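PDB 6MGB: capsular polysaccharide export system protein KpsC from Thermosulfurimonas dismutans, which probably adds Kdo in beta-(2,4) linkage from a CMP-activated donor during synthesis of the glycolipid anchor of bacterial capsules, as a GT-B-type glycosyltransferase. Local coordinates for residues A[26-31]-A[302-307]; A[43-48]-A[66-71]; A[121-126]-A[289-294]; A[160-165]-A[242-247]. All coordinates share one frame; numbering follows the deposited sequence. Where two conformers were deposited one is given.

Contact 1: residues A[26-31]-A[302-307]; sequences EVFLED and RYINPA
The ring of Phe28, on helix 25-29, overlaps the side chain of Ile304 on strand 302-305. Ile304 CG2 lies over one face of the ring, 3.5 Å from Phe28 CE1. Val27 extends the apolar patch, its side chain crossing that of Ile304 at about a right angle, Val27 CG1 3.8 Å from Ile304 CG2. Ile304 was deposited in two conformers, so the details of both contacts are less certain.

The Arg302 chain is extended from CG to NE and brings the guanidinium to the helix end, where NH1 donates to Phe28 O at 3.0 Å. The bond is nearly straight (170°), and the oxygen sits in the guanidinium plane. A second, weak bond runs from Arg302 NH1 to Leu29 O at 3.3 Å. Glu30, with positive phi, is the first residue past the helix. Glu30 OE2, 4.4 Å from Arg302 NH1, lies well out of the guanidinium plane and contributes charge alone. An alanine in place of Arg302 would probably leave the carbonyls of Phe28 and Leu29 without this donor.

Strand 90-94 pairs with Arg302 and touches Phe28. A cationic donor at a helix C terminus, beside an apolar overlap, thus fastens the helix to the sheet.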
loop_
_atom_site.group_PDB
_atom_site.type_symbol
_atom_site.label_atom_id
_atom_site.label_comp_id
_atom_site.label_asym_id
_atom_site.label_seq_id
_atom_site.Cartn_x
_atom_site.Cartn_y
_atom_site.Cartn_z
ATOM N N GLU A 26 13.424 7.548 14.037
ATOM C CA GLU A 26 14.788 7.919 13.667
ATOM C C GLU A 26 15.578 6.724 13.157
ATOM O O GLU A 26 16.502 6.891 12.351
ATOM C CB GLU A 26 15.504 8.554 14.857
ATOM C CG GLU A 26 14.956 9.913 15.235
ATOM C CD GLU A 26 15.850 10.640 16.221
ATOM O OE1 GLU A 26 16.765 9.994 16.767
ATOM O OE2 GLU A 26 15.660 11.857 16.426
ATOM N N VAL A 27 15.247 5.516 13.616
ATOM C CA VAL A 27 15.892 4.324 13.078
ATOM C C VAL A 27 15.493 4.123 11.622
ATOM O O VAL A 27 16.336 3.826 10.769
ATOM C CB VAL A 27 15.547 3.095 13.941
ATOM C CG1 VAL A 27 16.144 1.828 13.340
ATOM C CG2 VAL A 27 16.045 3.289 15.368
ATOM N N PHE A 28 14.203 4.281 11.316
ATOM C CA PHE A 28 13.752 4.189 9.932
ATOM C C PHE A 28 14.430 5.245 9.068
ATOM O O PHE A 28 14.925 4.948 7.975
ATOM C CB PHE A 28 12.230 4.350 9.861
ATOM C CG PHE A 28 11.458 3.171 10.390
ATOM C CD1 PHE A 28 11.533 1.934 9.771
ATOM C CD2 PHE A 28 10.627 3.312 11.489
ATOM C CE1 PHE A 28 10.808 0.858 10.252
ATOM C CE2 PHE A 28 9.902 2.241 11.974
ATOM C CZ PHE A 28 9.991 1.012 11.355
ATOM N N LEU A 29 14.466 6.489 9.549
ATOM C CA LEU A 29 14.968 7.598 8.748
ATOM C C LEU A 29 16.487 7.622 8.643
ATOM O O LEU A 29 17.015 8.242 7.713
ATOM C CB LEU A 29 14.489 8.930 9.333
ATOM C CG LEU A 29 13.011 9.280 9.143
ATOM C CD1 LEU A 29 12.679 10.576 9.863
ATOM C CD2 LEU A 29 12.665 9.393 7.666
ATOM N N GLU A 30 17.198 6.974 9.562
ATOM C CA GLU A 30 18.656 7.032 9.610
ATOM C C GLU A 30 19.154 8.457 9.833
ATOM O O GLU A 30 20.305 8.778 9.521
ATOM C CB GLU A 30 19.267 6.435 8.336
ATOM C CG GLU A 30 18.848 4.990 8.088
ATOM C CD GLU A 30 19.187 4.505 6.691
ATOM O OE1 GLU A 30 19.899 5.228 5.963
ATOM O OE2 GLU A 30 18.738 3.401 6.319
ATOM N N ASP A 31 18.286 9.315 10.371
ATOM C CA ASP A 31 18.620 10.685 10.727
ATOM C C ASP A 31 17.886 11.034 12.013
ATOM O O ASP A 31 16.985 10.316 12.455
ATOM C CB ASP A 31 18.233 11.672 9.617
ATOM C CG ASP A 31 19.088 11.522 8.374
ATOM O OD1 ASP A 31 20.326 11.638 8.483
ATOM O OD2 ASP A 31 18.519 11.288 7.287
ATOM N N ARG A 302 11.527 0.634 4.113
ATOM C CA ARG A 302 12.613 0.481 5.075
ATOM C C ARG A 302 12.135 -0.415 6.210
ATOM O O ARG A 302 11.160 -0.089 6.897
ATOM C CB ARG A 302 13.068 1.836 5.612
ATOM C CG ARG A 302 13.427 2.822 4.521
ATOM C CD ARG A 302 14.125 4.046 5.072
ATOM N NE ARG A 302 14.500 4.968 4.006
ATOM C CZ ARG A 302 15.209 6.076 4.185
ATOM N NH1 ARG A 302 15.631 6.411 5.398
ATOM N NH2 ARG A 302 15.498 6.850 3.149
ATOM N N TYR A 303 12.819 -1.536 6.402
ATOM C CA TYR A 303 12.439 -2.520 7.402
ATOM C C TYR A 303 13.331 -2.422 8.630
ATOM O O TYR A 303 14.526 -2.127 8.534
ATOM C CB TYR A 303 12.530 -3.939 6.831
ATOM C CG TYR A 303 11.511 -4.236 5.759
ATOM C CD1 TYR A 303 10.264 -4.741 6.089
ATOM C CD2 TYR A 303 11.796 -4.017 4.417
ATOM C CE1 TYR A 303 9.320 -5.011 5.119
ATOM C CE2 TYR A 303 10.863 -4.289 3.438
ATOM C CZ TYR A 303 9.625 -4.785 3.796
ATOM O OH TYR A 303 8.688 -5.058 2.828
ATOM N N ILE A 304 12.733 -2.671 9.789
ATOM C CA ILE A 304 13.470 -2.833 11.035
ATOM C C ILE A 304 13.400 -4.299 11.429
ATOM O O ILE A 304 12.442 -5.007 11.099
ATOM C CB ILE A 304 12.946 -1.936 12.183
ATOM C CG1 ILE A 304 11.411 -1.924 12.266
ATOM C CG2 ILE A 304 13.474 -0.520 12.023
ATOM C CD1 ILE A 304 10.786 -3.160 12.898
ATOM N N ASN A 305 14.431 -4.758 12.120
ATOM C CA ASN A 305 14.391 -6.098 12.677
ATOM C C ASN A 305 13.561 -6.027 13.953
ATOM O O ASN A 305 14.021 -5.461 14.953
ATOM C CB ASN A 305 15.799 -6.620 12.958
ATOM C CG ASN A 305 15.796 -8.047 13.456
ATOM O OD1 ASN A 305 14.766 -8.560 13.898
ATOM N ND2 ASN A 305 16.949 -8.702 13.387
ATOM N N PRO A 306 12.335 -6.559 13.964
ATOM C CA PRO A 306 11.484 -6.374 15.153
ATOM C C PRO A 306 12.110 -6.907 16.425
ATOM O O PRO A 306 11.784 -6.425 17.516
ATOM C CB PRO A 306 10.202 -7.138 14.789
ATOM C CG PRO A 306 10.218 -7.237 13.302
ATOM C CD PRO A 306 11.659 -7.371 12.937
ATOM N N ALA A 307 13.011 -7.882 16.318
ATOM C CA ALA A 307 13.599 -8.510 17.493
ATOM C C ALA A 307 14.717 -7.681 18.109
ATOM O O ALA A 307 15.019 -7.858 19.294
ATOM C CB ALA A 307 14.129 -9.894 17.125
#

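Contact 2: residues A[43-48]-A[66-71]; sequences LSAVAG and RLPYLA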
loop_
_atom_site.group_PDB
_atom_site.type_symbol
_atom_site.label_atom_id
_atom_site.label_comp_id
_atom_site.label_asym_id
_atom_site.label_seq_id
_atom_site.Cartn_x
_atom_site.Cartn_y
_atom_site.Cartn_z
ATOM N N LEU A 43 19.230 21.815 8.469
ATOM C CA LEU A 43 18.342 20.699 8.181
ATOM C C LEU A 43 18.758 19.996 6.896
ATOM O O LEU A 43 19.272 20.617 5.963
ATOM C CB LEU A 43 16.893 21.169 8.045
ATOM C CG LEU A 43 16.262 21.850 9.256
ATOM C CD1 LEU A 43 14.846 22.281 8.918
ATOM C CD2 LEU A 43 16.266 20.936 10.469
ATOM N N SER A 44 18.521 18.685 6.855
ATOM C CA SER A 44 18.749 17.904 5.649
ATOM C C SER A 44 17.465 17.580 4.897
ATOM O O SER A 44 17.541 17.059 3.778
ATOM C CB SER A 44 19.479 16.599 5.985
ATOM O OG SER A 44 18.712 15.782 6.852
ATOM N N ALA A 45 16.302 17.877 5.471
ATOM C CA ALA A 45 15.025 17.617 4.817
ATOM C C ALA A 45 13.905 17.986 5.783
ATOM O O ALA A 45 14.137 18.311 6.951
ATOM C CB ALA A 45 14.866 16.155 4.381
ATOM N N VAL A 46 12.686 17.945 5.260
ATOM C CA VAL A 46 11.461 18.045 6.043
ATOM C C VAL A 46 10.592 16.851 5.672
ATOM O O VAL A 46 10.636 16.367 4.536
ATOM C CB VAL A 46 10.713 19.372 5.780
ATOM C CG1 VAL A 46 9.455 19.467 6.631
ATOM C CG2 VAL A 46 11.620 20.565 6.038
ATOM N N ALA A 47 9.791 16.381 6.624
ATOM C CA ALA A 47 8.974 15.196 6.403
ATOM C C ALA A 47 7.565 15.424 6.926
ATOM O O ALA A 47 7.341 16.232 7.830
ATOM C CB ALA A 47 9.584 13.962 7.082
ATOM N N GLY A 48 6.615 14.690 6.342
ATOM C CA GLY A 48 5.232 14.739 6.773
ATOM C C GLY A 48 4.544 13.426 6.467
ATOM O O GLY A 48 5.065 12.580 5.737
ATOM N N ARG A 66 13.515 25.161 -0.121
ATOM C CA ARG A 66 14.269 24.379 -1.093
ATOM C C ARG A 66 14.987 23.221 -0.407
ATOM O O ARG A 66 16.186 23.000 -0.586
ATOM C CB ARG A 66 15.253 25.261 -1.861
ATOM C CG ARG A 66 14.579 26.269 -2.778
ATOM C CD ARG A 66 15.567 26.871 -3.760
ATOM N NE ARG A 66 16.203 25.847 -4.585
ATOM C CZ ARG A 66 15.690 25.352 -5.708
ATOM N NH1 ARG A 66 14.520 25.783 -6.164
ATOM N NH2 ARG A 66 16.350 24.418 -6.380
ATOM N N LEU A 67 14.230 22.484 0.406
ATOM C CA LEU A 67 14.699 21.259 1.028
ATOM C C LEU A 67 13.906 20.068 0.500
ATOM O O LEU A 67 12.744 20.216 0.107
ATOM C CB LEU A 67 14.557 21.305 2.554
ATOM C CG LEU A 67 15.553 22.167 3.329
ATOM C CD1 LEU A 67 15.161 22.224 4.800
ATOM C CD2 LEU A 67 16.969 21.635 3.176
ATOM N N PRO A 68 14.497 18.876 0.475
ATOM C CA PRO A 68 13.724 17.693 0.083
ATOM C C PRO A 68 12.570 17.459 1.044
ATOM O O PRO A 68 12.688 17.687 2.249
ATOM C CB PRO A 68 14.752 16.557 0.147
ATOM C CG PRO A 68 16.083 17.231 0.089
ATOM C CD PRO A 68 15.900 18.542 0.769
ATOM N N TYR A 69 11.442 17.010 0.500
ATOM C CA TYR A 69 10.294 16.607 1.304
ATOM C C TYR A 69 10.214 15.088 1.318
ATOM O O TYR A 69 10.099 14.459 0.260
ATOM C CB TYR A 69 8.987 17.196 0.774
ATOM C CG TYR A 69 7.786 16.667 1.525
ATOM C CD1 TYR A 69 7.455 17.165 2.776
ATOM C CD2 TYR A 69 7.000 15.652 0.993
ATOM C CE1 TYR A 69 6.368 16.677 3.474
ATOM C CE2 TYR A 69 5.911 15.157 1.685
ATOM C CZ TYR A 69 5.600 15.672 2.924
ATOM O OH TYR A 69 4.519 15.183 3.617
ATOM N N LEU A 70 10.261 14.506 2.513
ATOM C CA LEU A 70 10.166 13.063 2.692
ATOM C C LEU A 70 8.717 12.706 3.011
ATOM O O LEU A 70 8.210 13.044 4.086
ATOM C CB LEU A 70 11.100 12.589 3.805
ATOM C CG LEU A 70 12.553 13.059 3.734
ATOM C CD1 LEU A 70 13.372 12.387 4.821
ATOM C CD2 LEU A 70 13.152 12.777 2.372
ATOM N N ALA A 71 8.056 12.026 2.079
ATOM C CA ALA A 71 6.711 11.513 2.311
ATOM C C ALA A 71 6.802 10.204 3.086
ATOM O O ALA A 71 7.416 9.242 2.613
ATOM C CB ALA A 71 5.984 11.302 0.985
#
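Leu43 begins the contact by packing on Leu67, the two side chains crossing at about a right angle with Leu43 CB 3.8 Å from Leu67 CD1. Ser44 follows with its carbonyl oxygen, 3.7 Å from Pro68 CD, while its hydroxyl bonds to Met9 O. Ala45 lies alongside the second segment, its CB 3.9 Å from Leu70 CG.

At Val46 the parallel pairing sets in. Val46 N donates to Pro68 O at 3.0 Å in a nearly straight bond (173°), and Val46 O accepts from Leu70 N at 2.8 Å. Ala47 lies beside Leu70 on one face of the sheet, CB to CB 3.9 Å. Gly48 N then donates to Leu70 O at 3.2 Å. The Tyr69 ring leans across Gly48, with CG anti to the backbone N (chi1 174°), and brings OH to 3.3 Å from Gly48 CA. It thereby occupies the ground where a side chain on Gly48 would stand.

The axes of the two short strand segments are at 29° to each other, and the strands form a beta-alpha-beta unit with helix 53-65, which covers the face carrying Val46 and Tyr69 through Ala58, Met59 and Ala62. The chemistry divides accordingly: three backbone bonds fix the register, apolar contacts close the end near Leu67, and an aromatic ring fills the place beside a glycine.

Contact 3: residues A[121-126]-A[289-294]; sequences ELMDQA and LLELFA
Segments 121-126 and 289-294, on helices 120-135 and 289-299, meet almost perpendicularly, their axes at 92° and 9.5 Å apart at closest approach. The nearest CA atoms belong to Ala126 and Ala294, and the methyls there touch, Ala126 CB to Ala294 CB 3.7 Å. Small residues on both helices therefore let the backbones approach at this corner.

Leu290 packs beside this pair, its CD1 3.9 Å from Ala126 CB. Its other methyl, CD2, meets Met123 CE at 3.5 Å. The Met123 chain is bent at both chi2 (-57°) and chi3 (-65°), which carries CE round to Leu290 and within 3.8 Å of Glu291 CG. The Phe293 ring brings CE2 to 3.4 Å from Ala126 O.

Further along helix 120-135, Phe293 touches Leu130 and Ile133, and on helix 248-255, which carries the CMP-binding residues Gln248 and Glu252, it meets Met255. Since all contacting side-chain atoms are carbon or sulfur, the packing of helix 120-135 on helix 289-299 rests on shape and apolar burial rather than on directed bonds.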
loop_
_atom_site.group_PDB
_atom_site.type_symbol
_atom_site.label_atom_id
_atom_site.label_comp_id
_atom_site.label_asym_id
_atom_site.label_seq_id
_atom_site.Cartn_x
_atom_site.Cartn_y
_atom_site.Cartn_z
ATOM N N GLU A 121 20.972 -11.883 -7.727
ATOM C CA GLU A 121 20.908 -12.060 -6.281
ATOM C C GLU A 121 19.630 -11.459 -5.706
ATOM O O GLU A 121 18.960 -12.088 -4.878
ATOM C CB GLU A 121 22.146 -11.434 -5.635
ATOM C CG GLU A 121 22.572 -12.071 -4.322
ATOM C CD GLU A 121 22.267 -11.198 -3.123
ATOM O OE1 GLU A 121 21.638 -11.698 -2.167
ATOM O OE2 GLU A 121 22.657 -10.011 -3.137
ATOM N N LEU A 122 19.267 -10.249 -6.135
ATOM C CA LEU A 122 18.040 -9.638 -5.636
ATOM C C LEU A 122 16.819 -10.435 -6.077
ATOM O O LEU A 122 15.914 -10.699 -5.277
ATOM C CB LEU A 122 17.925 -8.190 -6.116
ATOM C CG LEU A 122 16.628 -7.500 -5.675
ATOM C CD1 LEU A 122 16.650 -7.213 -4.182
ATOM C CD2 LEU A 122 16.382 -6.237 -6.469
ATOM N N MET A 123 16.767 -10.813 -7.355
ATOM C CA MET A 123 15.607 -11.536 -7.856
ATOM C C MET A 123 15.444 -12.879 -7.157
ATOM O O MET A 123 14.316 -13.355 -6.987
ATOM C CB MET A 123 15.722 -11.723 -9.368
ATOM C CG MET A 123 15.831 -10.413 -10.145
ATOM S SD MET A 123 14.458 -9.277 -9.842
ATOM C CE MET A 123 13.088 -10.209 -10.513
ATOM N N ASP A 124 16.550 -13.500 -6.738
ATOM C CA ASP A 124 16.444 -14.710 -5.928
ATOM C C ASP A 124 15.817 -14.405 -4.575
ATOM O O ASP A 124 14.932 -15.138 -4.115
ATOM C CB ASP A 124 17.818 -15.355 -5.745
ATOM C CG ASP A 124 18.334 -16.002 -7.015
ATOM O OD1 ASP A 124 19.561 -15.968 -7.245
ATOM O OD2 ASP A 124 17.513 -16.532 -7.793
ATOM N N GLN A 125 16.257 -13.327 -3.921
ATOM C CA GLN A 125 15.617 -12.908 -2.679
ATOM C C GLN A 125 14.130 -12.658 -2.889
ATOM O O GLN A 125 13.300 -13.079 -2.074
ATOM C CB GLN A 125 16.292 -11.650 -2.131
ATOM C CG GLN A 125 17.717 -11.857 -1.654
ATOM C CD GLN A 125 18.295 -10.612 -1.007
ATOM O OE1 GLN A 125 17.643 -9.569 -0.950
ATOM N NE2 GLN A 125 19.524 -10.717 -0.513
ATOM N N ALA A 126 13.772 -11.975 -3.980
ATOM C CA ALA A 126 12.368 -11.672 -4.238
ATOM C C ALA A 126 11.544 -12.947 -4.371
ATOM O O ALA A 126 10.435 -13.037 -3.831
ATOM C CB ALA A 126 12.239 -10.813 -5.495
ATOM N N LEU A 289 5.617 -9.523 -12.634
ATOM C CA LEU A 289 5.148 -9.504 -11.254
ATOM C C LEU A 289 6.322 -9.583 -10.288
ATOM O O LEU A 289 6.391 -8.830 -9.310
ATOM C CB LEU A 289 4.169 -10.656 -11.018
ATOM C CG LEU A 289 3.443 -10.735 -9.665
ATOM C CD1 LEU A 289 4.313 -11.345 -8.566
ATOM C CD2 LEU A 289 2.923 -9.369 -9.228
ATOM N N LEU A 290 7.265 -10.490 -10.553
ATOM C CA LEU A 290 8.415 -10.628 -9.668
ATOM C C LEU A 290 9.214 -9.332 -9.598
ATOM O O LEU A 290 9.653 -8.923 -8.518
ATOM C CB LEU A 290 9.300 -11.782 -10.137
ATOM C CG LEU A 290 10.424 -12.185 -9.180
ATOM C CD1 LEU A 290 9.856 -12.733 -7.879
ATOM C CD2 LEU A 290 11.341 -13.206 -9.832
ATOM N N GLU A 291 9.400 -8.663 -10.738
ATOM C CA GLU A 291 10.142 -7.406 -10.739
ATOM C C GLU A 291 9.391 -6.327 -9.972
ATOM O O GLU A 291 9.987 -5.598 -9.171
ATOM C CB GLU A 291 10.411 -6.954 -12.175
ATOM C CG GLU A 291 11.450 -7.790 -12.905
ATOM C CD GLU A 291 11.583 -7.409 -14.368
ATOM O OE1 GLU A 291 10.642 -6.794 -14.914
ATOM O OE2 GLU A 291 12.628 -7.725 -14.971
ATOM N N LEU A 292 8.083 -6.213 -10.204
ATOM C CA LEU A 292 7.275 -5.242 -9.475
ATOM C C LEU A 292 7.328 -5.512 -7.976
ATOM O O LEU A 292 7.506 -4.592 -7.171
ATOM C CB LEU A 292 5.836 -5.289 -9.988
ATOM C CG LEU A 292 4.803 -4.391 -9.309
ATOM C CD1 LEU A 292 5.281 -2.954 -9.231
ATOM C CD2 LEU A 292 3.493 -4.473 -10.071
ATOM N N PHE A 293 7.182 -6.779 -7.588
ATOM C CA PHE A 293 7.246 -7.141 -6.176
ATOM C C PHE A 293 8.612 -6.822 -5.581
ATOM O O PHE A 293 8.704 -6.312 -4.458
ATOM C CB PHE A 293 6.919 -8.626 -6.017
ATOM C CG PHE A 293 7.168 -9.160 -4.637
ATOM C CD1 PHE A 293 6.224 -9.003 -3.638
ATOM C CD2 PHE A 293 8.346 -9.827 -4.341
ATOM C CE1 PHE A 293 6.452 -9.495 -2.370
ATOM C CE2 PHE A 293 8.578 -10.324 -3.074
ATOM C CZ PHE A 293 7.632 -10.157 -2.087
ATOM N N ALA A 294 9.689 -7.116 -6.314
ATOM C CA ALA A 294 11.032 -6.870 -5.796
ATOM C C ALA A 294 11.231 -5.397 -5.460
ATOM O O ALA A 294 11.707 -5.052 -4.372
ATOM C CB ALA A 294 12.075 -7.336 -6.810
#

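Contact 4: residues A[160-165]-A[242-247]; sequences LLIDQT and IYTVSS. With C5P (cytidine-5'-monophosphate), chain D.
The CMP pocket lies where two neighbouring parallel strands, 158-162 and 241-244, run out into loops, and Ile162, Asp163, Gln164 and Ser247 line it. Tyr243 N donates to Leu160 O at 2.8 Å and Ile162 N to Tyr243 O at 2.9 Å. Leu161 and Tyr243 lie side by side on one face of the sheet; Leu160 and Ile242 do so on the other.

Past the strands, the Gln164 amide joins the loops. OE1 accepts from Ser246 N at 3.1 Å, while NE2 donates to Ser246 OG at 3.0 Å, nearly straight (170°) and close to the amide plane. NE2 also bonds Asp168, which helps fix the rotation of the amide. A water held by four protein atoms donates to Gln164 OE1 at 2.7 Å and to Ile162 O, and accepts from Thr244 OG1 and Val245 N. A leucine in place of Gln164 would probably leave Ser246 N without its acceptor, take from the water one of the two oxygens it donates to, and let the loop before Ser247 shift.

Ser247 OG, anti to the backbone N (chi1 174°) at a helix N-cap, donates to C5P O1P at 2.8 Å and accepts from Met249 N. At the other end of the nucleotide, C5P N4 donates to Asp163 O at 2.9 Å. Phosphate and base are thus gripped from the two loops, which the Gln164 amide and the water tie together.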
loop_
_atom_site.group_PDB
_atom_site.type_symbol
_atom_site.label_atom_id
_atom_site.label_comp_id
_atom_site.label_asym_id
_atom_site.label_seq_id
_atom_site.Cartn_x
_atom_site.Cartn_y
_atom_site.Cartn_z
ATOM N N LEU A 160 -14.933 -10.641 -7.187
ATOM C CA LEU A 160 -14.747 -9.918 -5.936
ATOM C C LEU A 160 -14.482 -8.447 -6.221
ATOM O O LEU A 160 -13.613 -8.114 -7.035
ATOM C CB LEU A 160 -13.587 -10.505 -5.125
ATOM C CG LEU A 160 -13.359 -9.868 -3.750
ATOM C CD1 LEU A 160 -14.556 -10.100 -2.839
ATOM C CD2 LEU A 160 -12.089 -10.406 -3.111
ATOM N N LEU A 161 -15.229 -7.575 -5.549
ATOM C CA LEU A 161 -15.008 -6.135 -5.586
ATOM C C LEU A 161 -14.396 -5.701 -4.259
ATOM O O LEU A 161 -14.884 -6.087 -3.193
ATOM C CB LEU A 161 -16.319 -5.382 -5.840
ATOM C CG LEU A 161 -16.850 -5.320 -7.277
ATOM C CD1 LEU A 161 -16.831 -6.679 -7.962
ATOM C CD2 LEU A 161 -18.261 -4.754 -7.275
ATOM N N ILE A 162 -13.332 -4.906 -4.331
ATOM C CA ILE A 162 -12.614 -4.441 -3.149
ATOM C C ILE A 162 -13.126 -3.052 -2.795
ATOM O O ILE A 162 -13.079 -2.132 -3.618
ATOM C CB ILE A 162 -11.095 -4.429 -3.386
ATOM C CG1 ILE A 162 -10.600 -5.841 -3.716
ATOM C CG2 ILE A 162 -10.362 -3.873 -2.161
ATOM C CD1 ILE A 162 -9.146 -5.910 -4.135
ATOM N N ASP A 163 -13.616 -2.897 -1.567
ATOM C CA ASP A 163 -14.029 -1.592 -1.077
ATOM C C ASP A 163 -12.869 -0.945 -0.328
ATOM O O ASP A 163 -11.943 -1.618 0.132
ATOM C CB ASP A 163 -15.253 -1.711 -0.164
ATOM C CG ASP A 163 -15.980 -0.387 0.018
ATOM O OD1 ASP A 163 -15.760 0.536 -0.794
ATOM O OD2 ASP A 163 -16.778 -0.266 0.974
ATOM N N GLN A 164 -12.924 0.379 -0.215
ATOM C CA GLN A 164 -11.872 1.148 0.433
ATOM C C GLN A 164 -12.493 2.091 1.457
ATOM O O GLN A 164 -13.718 2.170 1.603
ATOM C CB GLN A 164 -11.040 1.909 -0.606
ATOM C CG GLN A 164 -10.140 0.996 -1.420
ATOM C CD GLN A 164 -9.517 1.691 -2.612
ATOM O OE1 GLN A 164 -9.834 1.383 -3.761
ATOM N NE2 GLN A 164 -8.621 2.633 -2.344
ATOM N N THR A 165 -11.632 2.797 2.186
ATOM C CA THR A 165 -12.070 3.714 3.229
ATOM C C THR A 165 -12.276 5.102 2.646
ATOM O O THR A 165 -11.469 5.579 1.841
ATOM C CB THR A 165 -11.047 3.787 4.364
ATOM O OG1 THR A 165 -9.827 4.357 3.875
ATOM C CG2 THR A 165 -10.769 2.405 4.933
ATOM N N ILE A 242 -10.592 -9.947 -9.865
ATOM C CA ILE A 242 -10.730 -8.973 -8.789
ATOM C C ILE A 242 -10.946 -7.595 -9.398
ATOM O O ILE A 242 -10.324 -7.249 -10.408
ATOM C CB ILE A 242 -9.490 -8.964 -7.869
ATOM C CG1 ILE A 242 -9.099 -10.389 -7.463
ATOM C CG2 ILE A 242 -9.744 -8.113 -6.635
ATOM C CD1 ILE A 242 -10.190 -11.167 -6.757
ATOM N N TYR A 243 -11.824 -6.812 -8.775
ATOM C CA TYR A 243 -12.092 -5.435 -9.174
ATOM C C TYR A 243 -11.654 -4.492 -8.062
ATOM O O TYR A 243 -12.016 -4.694 -6.898
ATOM C CB TYR A 243 -13.578 -5.224 -9.472
ATOM C CG TYR A 243 -14.065 -5.862 -10.754
ATOM C CD1 TYR A 243 -14.333 -7.222 -10.819
ATOM C CD2 TYR A 243 -14.276 -5.098 -11.894
ATOM C CE1 TYR A 243 -14.784 -7.807 -11.987
ATOM C CE2 TYR A 243 -14.727 -5.673 -13.065
ATOM C CZ TYR A 243 -14.981 -7.026 -13.106
ATOM O OH TYR A 243 -15.429 -7.597 -14.273
ATOM N N THR A 244 -10.885 -3.463 -8.420
ATOM C CA THR A 244 -10.386 -2.506 -7.442
ATOM C C THR A 244 -10.207 -1.145 -8.100
ATOM O O THR A 244 -9.977 -1.048 -9.310
ATOM C CB THR A 244 -9.054 -2.966 -6.828
ATOM O OG1 THR A 244 -8.720 -2.131 -5.712
ATOM C CG2 THR A 244 -7.924 -2.908 -7.857
ATOM N N VAL A 245 -10.315 -0.095 -7.288
ATOM C CA VAL A 245 -10.009 1.261 -7.730
ATOM C C VAL A 245 -8.520 1.499 -7.524
ATOM O O VAL A 245 -7.770 1.677 -8.491
ATOM C CB VAL A 245 -10.850 2.313 -6.977
ATOM C CG1 VAL A 245 -10.405 3.725 -7.357
ATOM C CG2 VAL A 245 -12.333 2.130 -7.273
ATOM N N SER A 246 -8.078 1.490 -6.256
ATOM C CA SER A 246 -6.676 1.774 -5.958
ATOM C C SER A 246 -6.162 1.069 -4.703
ATOM O O SER A 246 -5.122 1.478 -4.171
ATOM C CB SER A 246 -6.471 3.286 -5.786
ATOM O OG SER A 246 -7.199 3.767 -4.669
ATOM N N SER A 247 -6.839 0.029 -4.223
ATOM C CA SER A 247 -6.472 -0.595 -2.960
ATOM C C SER A 247 -5.182 -1.402 -3.087
ATOM O O SER A 247 -4.899 -2.012 -4.121
ATOM C CB SER A 247 -7.600 -1.506 -2.477
ATOM O OG SER A 247 -7.219 -2.221 -1.315
HETATM O O3P C5P D . -4.903 0.152 0.319
HETATM P P C5P D . -5.961 -0.186 1.345
HETATM O O1P C5P D . -7.325 -0.189 0.663
HETATM O O2P C5P D . -6.046 0.663 2.599
HETATM O "O5'" C5P D . -5.663 -1.684 1.788
HETATM C "C5'" C5P D . -4.715 -1.985 2.801
HETATM C "C4'" C5P D . -4.723 -3.459 3.115
HETATM O "O4'" C5P D . -5.932 -3.780 3.851
HETATM C "C3'" C5P D . -4.763 -4.383 1.906
HETATM O "O3'" C5P D . -3.478 -4.625 1.362
HETATM C "C2'" C5P D . -5.431 -5.637 2.456
HETATM O "O2'" C5P D . -4.500 -6.454 3.151
HETATM C "C1'" C5P D . -6.420 -5.047 3.462
HETATM N N1 C5P D . -7.769 -4.867 2.875
HETATM C C2 C5P D . -8.859 -5.853 3.162
HETATM N N3 C5P D . -10.225 -5.659 2.560
HETATM C C4 C5P D . -10.499 -4.512 1.700
HETATM C C5 C5P D . -9.414 -3.531 1.414
HETATM C C6 C5P D . -8.050 -3.725 2.017
HETATM O O2 C5P D . -8.643 -6.783 3.858
HETATM N N4 C5P D . -11.824 -4.325 1.114
HETATM O O HOH W 1 -10.898 -0.986 -4.585
#

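In the fold
From the N terminus, contact 1 opens first, at 26-31, and closes last, at 302-307, so it encloses the other three. Contact 2 closes a short loop between 43-48 and 66-71 before contact 3 opens at 121-126. Contact 4 lies wholly within contact 3, which closes at 289-294; no two contacts cross. Contacts 1 and 2 reach the same mixed sheet and touch, Leu29 CD2 to Leu70 CD1 4.2 Å. Contact 4 belongs to the separate parallel sheet, its centre about 31 Å from that of contact 1 on the opposite side of the chain's centre. Contact 3 joins helix 120-135 to helix 289-299, the element just before the returning strand 302-305.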